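PDB 2OX9: collectin placenta 1, which binds the leukocyte cell-surface glycan Lewis(x) through a calcium-dependent C-type carbohydrate-recognition domain. Local coordinates for residues Lys15-Ser20 and Asn125-Lys130; Ser61-Leu66 and Asn116-Asp121. One frame throughout, in Å; residues are numbered along the deposited sequence.

How the contacts relate
The centres of the two contacts lie about 14 Å apart, and strand 125-131 joins them. In contact 1 this strand pairs antiparallel with 15-19, and along its other edge it runs parallel to strand 62-64 of contact 2. The joint is at Asn125, whose backbone probably hydrogen-bonds twice: Asn125 N to Ser61 O at 2.8 Å and Asn125 O to Trp63 N at 2.9 Å. Contact 2 reaches the sugar, since Asn116 and Asp117 bind the calcium that carries the galactose. Contact 1 is remote from it, the Asn125 side chain lying about 14 Å from the galactose, and carries its own calcium at Glu129.

Contact 1 of 2, residues Lys15-Ser20 and Asn125-Lys130; sequences KCYYFS and NFICEK. With CA (calcium ion), chain L.
Cys16 with Lys130 and Tyr18 with Cys128 form the hydrogen-bonded pairs of an antiparallel ladder, with Tyr18 N 3.0 Å from Cys128 O. At the non-hydrogen-bonded positions, Tyr17-Glu129 between these two and Phe19-Ile127 beyond the second, the CA atoms of Tyr17, Glu129 and Ile127 make CA-H...O contacts with Cys128 O, Cys16 O and Tyr18 O. Strand 15-19 also pairs with strand 10-12, giving the N-terminal hairpin of a long-form C-type lectin domain, and Cys16 and Cys128 add disulfides to Cys5 and Cys33.

At the Ser20 end the backbone bond from Ser20 N to Phe126 O is joined by bonds from side chains. Ser20 OG accepts Phe126 N at 2.8 Å and has a second partner in Glu22, while Asn125 ND2 reaches Ser20 O at 2.7 Å from above the carbonyl plane. Ser20 CB sits squarely over the Phe126 ring, 3.5 Å from its centroid, in a CH-pi contact.

Apolar packing covers the face with Tyr17 and Phe19. Ile127 CG1 comes within 3.9 Å of Phe19 CD2, and Ile127 CG2 lies over the Phe19 ring.

The charged group is at the other end. Glu129 CG is anti to the backbone N (chi1 172°) and the chain runs on extended beside Tyr17, ring and carboxylate planes 26° apart. Both carboxylate oxygens bind calcium, OE2 at 2.5 Å, together with Phe42, Asn44, Glu48 and two waters. The bent chain of Lys15 brings NZ to 3.0 Å from Glu129 OE2, in a salt bridge 58° out of the carboxylate plane. With metal and ammonium both on OE2, Glu129 is very likely ionised, and the calcium site is tied directly to the terminal strand pair.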
ATOM      1  N   LYS A  15       4.392  -3.460  15.724  1.00 17.50           N
ATOM      2  CA  LYS A  15       3.276  -3.007  14.914  1.00 14.25           C
ATOM      3  C   LYS A  15       2.326  -4.152  14.627  1.00 15.04           C
ATOM      4  O   LYS A  15       2.680  -5.325  14.803  1.00 14.30           O
ATOM      5  CB  LYS A  15       3.783  -2.428  13.592  1.00 18.30           C
ATOM      6  CG  LYS A  15       4.659  -1.202  13.747  1.00 18.18           C
ATOM      7  CD  LYS A  15       4.004  -0.168  14.641  1.00 19.73           C
ATOM      8  CE  LYS A  15       4.235   1.223  14.097  1.00 23.44           C
ATOM      9  NZ  LYS A  15       3.663   1.370  12.728  1.00 24.05           N
ATOM     10  N   CYS A  16       1.113  -3.799  14.208  1.00 13.44           N
ATOM     11  CA  CYS A  16       0.087  -4.777  13.870  1.00 15.26           C
ATOM     12  C   CYS A  16      -0.401  -4.486  12.465  1.00 13.49           C
ATOM     13  O   CYS A  16      -0.652  -3.330  12.114  1.00 12.45           O
ATOM     14  CB  CYS A  16      -1.091  -4.691  14.833  1.00 18.03           C
ATOM     15  SG  CYS A  16      -0.644  -5.065  16.550  1.00 24.92           S
ATOM     16  N   TYR A  17      -0.557  -5.541  11.673  1.00 12.06           N
ATOM     17  CA  TYR A  17      -0.991  -5.391  10.296  1.00  9.47           C
ATOM     18  C   TYR A  17      -2.216  -6.219   9.996  1.00 11.07           C
ATOM     19  O   TYR A  17      -2.401  -7.307  10.552  1.00  9.71           O
ATOM     20  CB  TYR A  17       0.122  -5.820   9.338  1.00 11.82           C
ATOM     21  CG  TYR A  17       1.441  -5.119   9.560  1.00 10.32           C
ATOM     22  CD1 TYR A  17       2.236  -5.423  10.660  1.00 12.36           C
ATOM     23  CD2 TYR A  17       1.895  -4.152   8.664  1.00 14.17           C
ATOM     24  CE1 TYR A  17       3.455  -4.784  10.866  1.00 14.45           C
ATOM     25  CE2 TYR A  17       3.114  -3.507   8.858  1.00 14.19           C
ATOM     26  CZ  TYR A  17       3.888  -3.830   9.963  1.00 15.63           C
ATOM     27  OH  TYR A  17       5.098  -3.206  10.153  1.00 14.00           O
ATOM     28  N   TYR A  18      -3.041  -5.690   9.101  1.00  8.66           N
ATOM     29  CA  TYR A  18      -4.253  -6.358   8.672  1.00 12.88           C
ATOM     30  C   TYR A  18      -4.180  -6.556   7.160  1.00 11.81           C
ATOM     31  O   TYR A  18      -4.149  -5.586   6.396  1.00  9.13           O
ATOM     32  CB  TYR A  18      -5.483  -5.515   9.031  1.00 14.20           C
ATOM     33  CG  TYR A  18      -6.781  -6.105   8.521  1.00 17.13           C
ATOM     34  CD1 TYR A  18      -7.244  -7.330   9.000  1.00 19.53           C
ATOM     35  CD2 TYR A  18      -7.533  -5.454   7.539  1.00 18.43           C
ATOM     36  CE1 TYR A  18      -8.420  -7.895   8.515  1.00 20.98           C
ATOM     37  CE2 TYR A  18      -8.716  -6.013   7.047  1.00 18.99           C
ATOM     38  CZ  TYR A  18      -9.151  -7.233   7.539  1.00 21.76           C
ATOM     39  OH  TYR A  18     -10.320  -7.799   7.064  1.00 24.25           O
ATOM     40  N   PHE A  19      -4.133  -7.813   6.733  1.00 13.47           N
ATOM     41  CA  PHE A  19      -4.084  -8.132   5.313  1.00 12.74           C
ATOM     42  C   PHE A  19      -5.525  -8.439   4.913  1.00 14.81           C
ATOM     43  O   PHE A  19      -6.044  -9.527   5.156  1.00 16.77           O
ATOM     44  CB  PHE A  19      -3.150  -9.320   5.089  1.00 11.89           C
ATOM     45  CG  PHE A  19      -1.738  -9.045   5.504  1.00 11.51           C
ATOM     46  CD1 PHE A  19      -1.324  -9.275   6.815  1.00  8.92           C
ATOM     47  CD2 PHE A  19      -0.829  -8.522   4.596  1.00 10.04           C
ATOM     48  CE1 PHE A  19      -0.025  -8.987   7.217  1.00 11.61           C
ATOM     49  CE2 PHE A  19       0.476  -8.230   4.981  1.00 12.00           C
ATOM     50  CZ  PHE A  19       0.880  -8.463   6.302  1.00 10.13           C
ATOM     51  N   SER A  20      -6.166  -7.437   4.321  1.00 14.21           N
ATOM     52  CA  SER A  20      -7.570  -7.497   3.944  1.00 14.20           C
ATOM     53  C   SER A  20      -8.078  -8.627   3.066  1.00 15.94           C
ATOM     54  O   SER A  20      -7.366  -9.179   2.231  1.00 14.82           O
ATOM     55  CB  SER A  20      -7.978  -6.185   3.277  1.00 13.40           C
ATOM     56  OG  SER A  20      -7.740  -6.244   1.883  1.00 12.21           O
ATOM     57  N   ASN A 125      -6.972  -5.482  -2.878  1.00 11.04           N
ATOM     58  CA  ASN A 125      -7.040  -5.814  -1.459  1.00 11.62           C
ATOM     59  C   ASN A 125      -6.140  -4.731  -0.873  1.00 10.96           C
ATOM     60  O   ASN A 125      -5.651  -3.867  -1.612  1.00 11.58           O
ATOM     61  CB  ASN A 125      -6.446  -7.198  -1.168  1.00 11.88           C
ATOM     62  CG  ASN A 125      -7.405  -8.320  -1.491  1.00 14.32           C
ATOM     63  OD1 ASN A 125      -7.769  -8.521  -2.641  1.00 15.66           O
ATOM     64  ND2 ASN A 125      -7.826  -9.054  -0.468  1.00 16.66           N
ATOM     65  N   PHE A 126      -5.912  -4.754   0.434  1.00  8.01           N
ATOM     66  CA  PHE A 126      -5.074  -3.730   1.026  1.00  8.51           C
ATOM     67  C   PHE A 126      -4.458  -4.163   2.347  1.00  8.71           C
ATOM     68  O   PHE A 126      -4.749  -5.247   2.862  1.00  7.83           O
ATOM     69  CB  PHE A 126      -5.892  -2.437   1.216  1.00  8.44           C
ATOM     70  CG  PHE A 126      -7.142  -2.618   2.033  1.00  7.54           C
ATOM     71  CD1 PHE A 126      -7.114  -2.493   3.419  1.00 10.58           C
ATOM     72  CD2 PHE A 126      -8.360  -2.899   1.412  1.00  8.28           C
ATOM     73  CE1 PHE A 126      -8.286  -2.640   4.174  1.00  6.17           C
ATOM     74  CE2 PHE A 126      -9.528  -3.047   2.154  1.00 10.05           C
ATOM     75  CZ  PHE A 126      -9.491  -2.916   3.540  1.00 12.34           C
ATOM     76  N   ILE A 127      -3.600  -3.312   2.894  1.00  9.07           N
ATOM     77  CA  ILE A 127      -2.939  -3.628   4.154  1.00  8.73           C
ATOM     78  C   ILE A 127      -2.987  -2.435   5.100  1.00 10.46           C
ATOM     79  O   ILE A 127      -2.573  -1.341   4.731  1.00  8.98           O
ATOM     80  CB  ILE A 127      -1.446  -3.973   3.932  1.00  9.13           C
ATOM     81  CG1 ILE A 127      -1.304  -5.080   2.883  1.00  9.98           C
ATOM     82  CG2 ILE A 127      -0.818  -4.414   5.258  1.00  5.23           C
ATOM     83  CD1 ILE A 127       0.119  -5.294   2.445  1.00  6.98           C
ATOM     84  N   CYS A 128      -3.488  -2.652   6.312  1.00 11.24           N
ATOM     85  CA  CYS A 128      -3.542  -1.597   7.316  1.00 10.77           C
ATOM     86  C   CYS A 128      -2.417  -1.810   8.315  1.00 10.92           C
ATOM     87  O   CYS A 128      -1.997  -2.945   8.566  1.00  8.83           O
ATOM     88  CB  CYS A 128      -4.857  -1.603   8.094  1.00 14.30           C
ATOM     89  SG  CYS A 128      -6.400  -1.375   7.163  1.00 20.21           S
ATOM     90  N   GLU A 129      -1.944  -0.715   8.900  1.00  8.84           N
ATOM     91  CA  GLU A 129      -0.872  -0.788   9.870  1.00 10.72           C
ATOM     92  C   GLU A 129      -1.159   0.120  11.066  1.00 11.88           C
ATOM     93  O   GLU A 129      -1.694   1.223  10.921  1.00 10.10           O
ATOM     94  CB  GLU A 129       0.457  -0.385   9.218  1.00 12.15           C
ATOM     95  CG  GLU A 129       1.607  -0.247  10.203  1.00 13.49           C
ATOM     96  CD  GLU A 129       2.923   0.162   9.554  1.00 12.16           C
ATOM     97  OE1 GLU A 129       2.916   0.751   8.448  1.00 16.73           O
ATOM     98  OE2 GLU A 129       3.972  -0.095  10.164  1.00 15.42           O
ATOM     99  N   LYS A 130      -0.808  -0.352  12.252  1.00 13.92           N
ATOM    100  CA  LYS A 130      -1.002   0.450  13.451  1.00 15.84           C
ATOM    101  C   LYS A 130      -0.125  -0.043  14.587  1.00 17.29           C
ATOM    102  O   LYS A 130       0.516  -1.082  14.485  1.00 15.40           O
ATOM    103  CB  LYS A 130      -2.471   0.458  13.883  1.00 17.19           C
ATOM    104  CG  LYS A 130      -3.025  -0.858  14.423  1.00 15.34           C
ATOM    105  CD  LYS A 130      -4.476  -0.642  14.848  1.00 18.50           C
ATOM    106  CE  LYS A 130      -5.102  -1.879  15.473  1.00 19.54           C
ATOM    107  NZ  LYS A 130      -6.516  -1.617  15.902  1.00 19.05           N
TER
HETATM  108 CA    CA L 804       5.647   0.727   8.544  1.00 15.06          CA
HETATM  109  O   HOH W   1       6.850   0.718  10.432  1.00 23.42           O
HETATM  110  O   HOH W   2       5.166   2.954   9.207  1.00 13.64           O

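Contact 2 of 2, residues Ser61-Leu66 and Asn116-Asp121. With CA (calcium ion), chain J; GAL (beta-D-galactopyranose), chain E.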
ATOM      1  N   SER A  61      -3.759  -7.886  -5.674  1.00 17.47           N
ATOM      2  CA  SER A  61      -2.771  -6.845  -5.413  1.00 16.27           C
ATOM      3  C   SER A  61      -3.179  -6.172  -4.105  1.00 13.75           C
ATOM      4  O   SER A  61      -4.352  -6.189  -3.739  1.00 13.62           O
ATOM      5  CB  SER A  61      -2.768  -5.807  -6.532  1.00 15.85           C
ATOM      6  OG  SER A  61      -2.597  -6.422  -7.795  1.00 20.89           O
ATOM      7  N   HIS A  62      -2.221  -5.576  -3.410  1.00 11.52           N
ATOM      8  CA  HIS A  62      -2.516  -4.925  -2.134  1.00 10.87           C
ATOM      9  C   HIS A  62      -2.123  -3.461  -2.089  1.00  8.13           C
ATOM     10  O   HIS A  62      -0.953  -3.125  -2.241  1.00  6.85           O
ATOM     11  CB  HIS A  62      -1.798  -5.634  -0.983  1.00  8.44           C
ATOM     12  CG  HIS A  62      -2.379  -6.963  -0.625  1.00 10.84           C
ATOM     13  ND1 HIS A  62      -2.102  -8.112  -1.333  1.00  9.19           N
ATOM     14  CD2 HIS A  62      -3.233  -7.325   0.363  1.00  8.71           C
ATOM     15  CE1 HIS A  62      -2.761  -9.124  -0.798  1.00 11.38           C
ATOM     16  NE2 HIS A  62      -3.455  -8.673   0.232  1.00  8.62           N
ATOM     17  N   TRP A  63      -3.104  -2.596  -1.860  1.00  7.52           N
ATOM     18  CA  TRP A  63      -2.846  -1.160  -1.759  1.00  8.28           C
ATOM     19  C   TRP A  63      -1.909  -0.880  -0.572  1.00  9.68           C
ATOM     20  O   TRP A  63      -2.026  -1.525   0.475  1.00  6.45           O
ATOM     21  CB  TRP A  63      -4.147  -0.407  -1.477  1.00  6.77           C
ATOM     22  CG  TRP A  63      -5.124  -0.286  -2.601  1.00 11.30           C
ATOM     23  CD1 TRP A  63      -6.463  -0.560  -2.545  1.00 13.47           C
ATOM     24  CD2 TRP A  63      -4.884   0.277  -3.904  1.00 11.54           C
ATOM     25  NE1 TRP A  63      -7.072  -0.193  -3.725  1.00 15.47           N
ATOM     26  CE2 TRP A  63      -6.130   0.322  -4.574  1.00 14.12           C
ATOM     27  CE3 TRP A  63      -3.743   0.753  -4.562  1.00 13.92           C
ATOM     28  CZ2 TRP A  63      -6.267   0.826  -5.879  1.00 14.57           C
ATOM     29  CZ3 TRP A  63      -3.877   1.258  -5.859  1.00 14.66           C
ATOM     30  CH2 TRP A  63      -5.132   1.288  -6.502  1.00  9.73           C
ATOM     31  N   ILE A  64      -0.983   0.065  -0.735  1.00 10.91           N
ATOM     32  CA  ILE A  64      -0.115   0.486   0.366  1.00 11.26           C
ATOM     33  C   ILE A  64      -0.324   2.010   0.444  1.00 12.39           C
ATOM     34  O   ILE A  64      -0.820   2.607  -0.504  1.00 12.51           O
ATOM     35  CB  ILE A  64       1.389   0.137   0.148  1.00 13.09           C
ATOM     36  CG1 ILE A  64       1.938   0.829  -1.097  1.00 11.92           C
ATOM     37  CG2 ILE A  64       1.561  -1.390   0.058  1.00 12.87           C
ATOM     38  CD1 ILE A  64       3.447   0.675  -1.245  1.00 14.29           C
ATOM     39  N   GLY A  65       0.033   2.633   1.563  1.00 13.08           N
ATOM     40  CA  GLY A  65      -0.212   4.065   1.723  1.00 15.86           C
ATOM     41  C   GLY A  65       0.716   5.029   1.007  1.00 17.10           C
ATOM     42  O   GLY A  65       1.255   5.948   1.635  1.00 16.55           O
ATOM     43  N   LEU A  66       0.864   4.847  -0.304  1.00 13.09           N
ATOM     44  CA  LEU A  66       1.755   5.667  -1.121  1.00 13.35           C
ATOM     45  C   LEU A  66       1.066   6.203  -2.374  1.00 14.81           C
ATOM     46  O   LEU A  66       0.459   5.434  -3.121  1.00 12.77           O
ATOM     47  CB  LEU A  66       2.949   4.820  -1.559  1.00 12.09           C
ATOM     48  CG  LEU A  66       4.103   5.562  -2.212  1.00 14.43           C
ATOM     49  CD1 LEU A  66       4.815   6.344  -1.119  1.00 14.24           C
ATOM     50  CD2 LEU A  66       5.075   4.594  -2.880  1.00 13.98           C
ATOM     51  N   ASN A 116       3.842  -1.346  -7.862  1.00 12.76           N
ATOM     52  CA  ASN A 116       3.345  -0.891  -9.140  1.00 12.08           C
ATOM     53  C   ASN A 116       2.352   0.230  -8.892  1.00 13.37           C
ATOM     54  O   ASN A 116       1.677   0.244  -7.864  1.00 13.27           O
ATOM     55  CB  ASN A 116       2.647  -2.018  -9.879  1.00 14.22           C
ATOM     56  CG  ASN A 116       1.878  -1.521 -11.075  1.00 14.91           C
ATOM     57  OD1 ASN A 116       2.428  -0.818 -11.924  1.00 16.40           O
ATOM     58  ND2 ASN A 116       0.603  -1.879 -11.154  1.00 15.55           N
ATOM     59  N   ASP A 117       2.274   1.176  -9.822  1.00 11.00           N
ATOM     60  CA  ASP A 117       1.329   2.268  -9.683  1.00 14.14           C
ATOM     61  C   ASP A 117       0.063   1.889 -10.442  1.00 14.62           C
ATOM     62  O   ASP A 117       0.134   1.388 -11.569  1.00 15.01           O
ATOM     63  CB  ASP A 117       1.943   3.581 -10.209  1.00 15.09           C
ATOM     64  CG  ASP A 117       2.473   3.468 -11.638  1.00 17.74           C
ATOM     65  OD1 ASP A 117       2.861   2.360 -12.063  1.00 15.95           O
ATOM     66  OD2 ASP A 117       2.520   4.506 -12.335  1.00 15.74           O
ATOM     67  N   PHE A 118      -1.087   2.076  -9.800  1.00 13.43           N
ATOM     68  CA  PHE A 118      -2.381   1.761 -10.409  1.00 14.94           C
ATOM     69  C   PHE A 118      -3.235   3.027 -10.464  1.00 17.42           C
ATOM     70  O   PHE A 118      -2.948   4.011  -9.779  1.00 14.90           O
ATOM     71  CB  PHE A 118      -3.194   0.763  -9.573  1.00 16.17           C
ATOM     72  CG  PHE A 118      -2.510  -0.543  -9.292  1.00 14.86           C
ATOM     73  CD1 PHE A 118      -1.589  -0.653  -8.261  1.00 13.13           C
ATOM     74  CD2 PHE A 118      -2.862  -1.688 -10.004  1.00 15.13           C
ATOM     75  CE1 PHE A 118      -1.030  -1.889  -7.934  1.00 17.09           C
ATOM     76  CE2 PHE A 118      -2.309  -2.924  -9.686  1.00 16.59           C
ATOM     77  CZ  PHE A 118      -1.392  -3.024  -8.647  1.00 11.12           C
ATOM     78  N   GLN A 119      -4.301   2.976 -11.256  1.00 18.18           N
ATOM     79  CA  GLN A 119      -5.236   4.085 -11.345  1.00 21.70           C
ATOM     80  C   GLN A 119      -5.938   3.914 -10.002  1.00 22.30           C
ATOM     81  O   GLN A 119      -6.219   2.792  -9.591  1.00 22.82           O
ATOM     82  CB  GLN A 119      -6.203   3.861 -12.509  1.00 23.94           C
ATOM     83  CG  GLN A 119      -6.835   5.130 -13.065  1.00 31.54           C
ATOM     84  CD  GLN A 119      -7.555   4.879 -14.382  1.00 35.43           C
ATOM     85  OE1 GLN A 119      -6.965   4.363 -15.337  1.00 35.29           O
ATOM     86  NE2 GLN A 119      -8.837   5.236 -14.439  1.00 36.54           N
ATOM     87  N   CYS A 120      -6.205   5.003  -9.297  1.00 23.26           N
ATOM     88  CA  CYS A 120      -6.809   4.873  -7.979  1.00 24.71           C
ATOM     89  C   CYS A 120      -8.207   4.271  -7.898  1.00 24.62           C
ATOM     90  O   CYS A 120      -8.692   3.997  -6.802  1.00 23.63           O
ATOM     91  CB  CYS A 120      -6.775   6.220  -7.267  1.00 27.07           C
ATOM     92  SG  CYS A 120      -5.099   6.927  -7.135  1.00 35.47           S
ATOM     93  N   ASP A 121      -8.847   4.045  -9.040  1.00 25.44           N
ATOM     94  CA  ASP A 121     -10.188   3.463  -9.044  1.00 29.37           C
ATOM     95  C   ASP A 121     -10.168   1.951  -9.222  1.00 29.86           C
ATOM     96  O   ASP A 121     -11.219   1.326  -9.366  1.00 32.15           O
ATOM     97  CB  ASP A 121     -11.055   4.095 -10.142  1.00 33.07           C
ATOM     98  CG  ASP A 121     -10.481   3.897 -11.535  1.00 37.92           C
ATOM     99  OD1 ASP A 121     -10.301   2.734 -11.959  1.00 40.76           O
ATOM    100  OD2 ASP A 121     -10.217   4.914 -12.214  1.00 41.38           O
TER
HETATM  101 CA    CA J 802       1.849   1.041 -13.346  1.00 18.12          CA
HETATM  102  C1  GAL E   3      -0.274  -3.353 -15.786  1.00 26.75           C
HETATM  103  C2  GAL E   3      -0.184  -2.506 -14.520  1.00 24.64           C
HETATM  104  C3  GAL E   3      -0.322  -1.020 -14.857  1.00 24.05           C
HETATM  105  C4  GAL E   3       0.662  -0.617 -15.961  1.00 23.48           C
HETATM  106  C5  GAL E   3       0.546  -1.569 -17.161  1.00 23.43           C
HETATM  107  C6  GAL E   3       1.595  -1.292 -18.222  1.00 24.09           C
HETATM  108  O2  GAL E   3      -1.218  -2.884 -13.626  1.00 25.60           O
HETATM  109  O3  GAL E   3      -0.060  -0.254 -13.695  1.00 21.26           O
HETATM  110  O4  GAL E   3       1.984  -0.643 -15.451  1.00 18.62           O
HETATM  111  O5  GAL E   3       0.725  -2.938 -16.732  1.00 25.84           O
HETATM  112  O6  GAL E   3       1.275  -1.947 -19.442  1.00 23.64           O
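Trp63 and Phe118 both turn CG anti to their own carbonyl carbon (chi1 -73° and -57°), and from there the two rings cross obliquely. Their planes stand at 78°, with centroids 5.5 Å apart. The far corner of the indole does the touching: Trp63 CH2 lies 3.7 Å from Phe118 CB, and CZ3 leans on Phe118 CB and CD1. Gln119 O meets the indole at its edge, in the ring plane, 3.6 Å from Trp63 CH2. The other end of the indole is fixed by a hydrogen bond from NE1 to Glu24 O. At the far tip of the phenyl ring, Ser61 OG approaches Phe118 CZ at 3.7 Å.

Trp63-Leu66 spell the WIGL sequence of C-type lectins, and Gly65 centres an inverse gamma turn in which Leu66 N bonds Ile64 O, turning the chain out of strand 62-64. On the other segment, Asn116 and Asp117 belong to the WND motif, which works with the Gln92-Pro93-Asp94 triplet found in galactose-type members of the family.

Phe118 also backs the sugar site. Asn116 ND2 rests over the centre of its ring, 3.3 Å above the plane, and donates to galactose O3 at 3.1 Å. The same amide's OD1 binds calcium at 2.4 Å, and the metal probably polarises the amide, which would make ND2 a stronger donor. Asp117 grips that ion through both its backbone O and its OD1, while OD2 accepts from Asn95 N. Gln92, Asp94 and Glu104 supply further ligands, and galactose O3 and O4 complete the shell, O3 at 2.3 Å from the calcium.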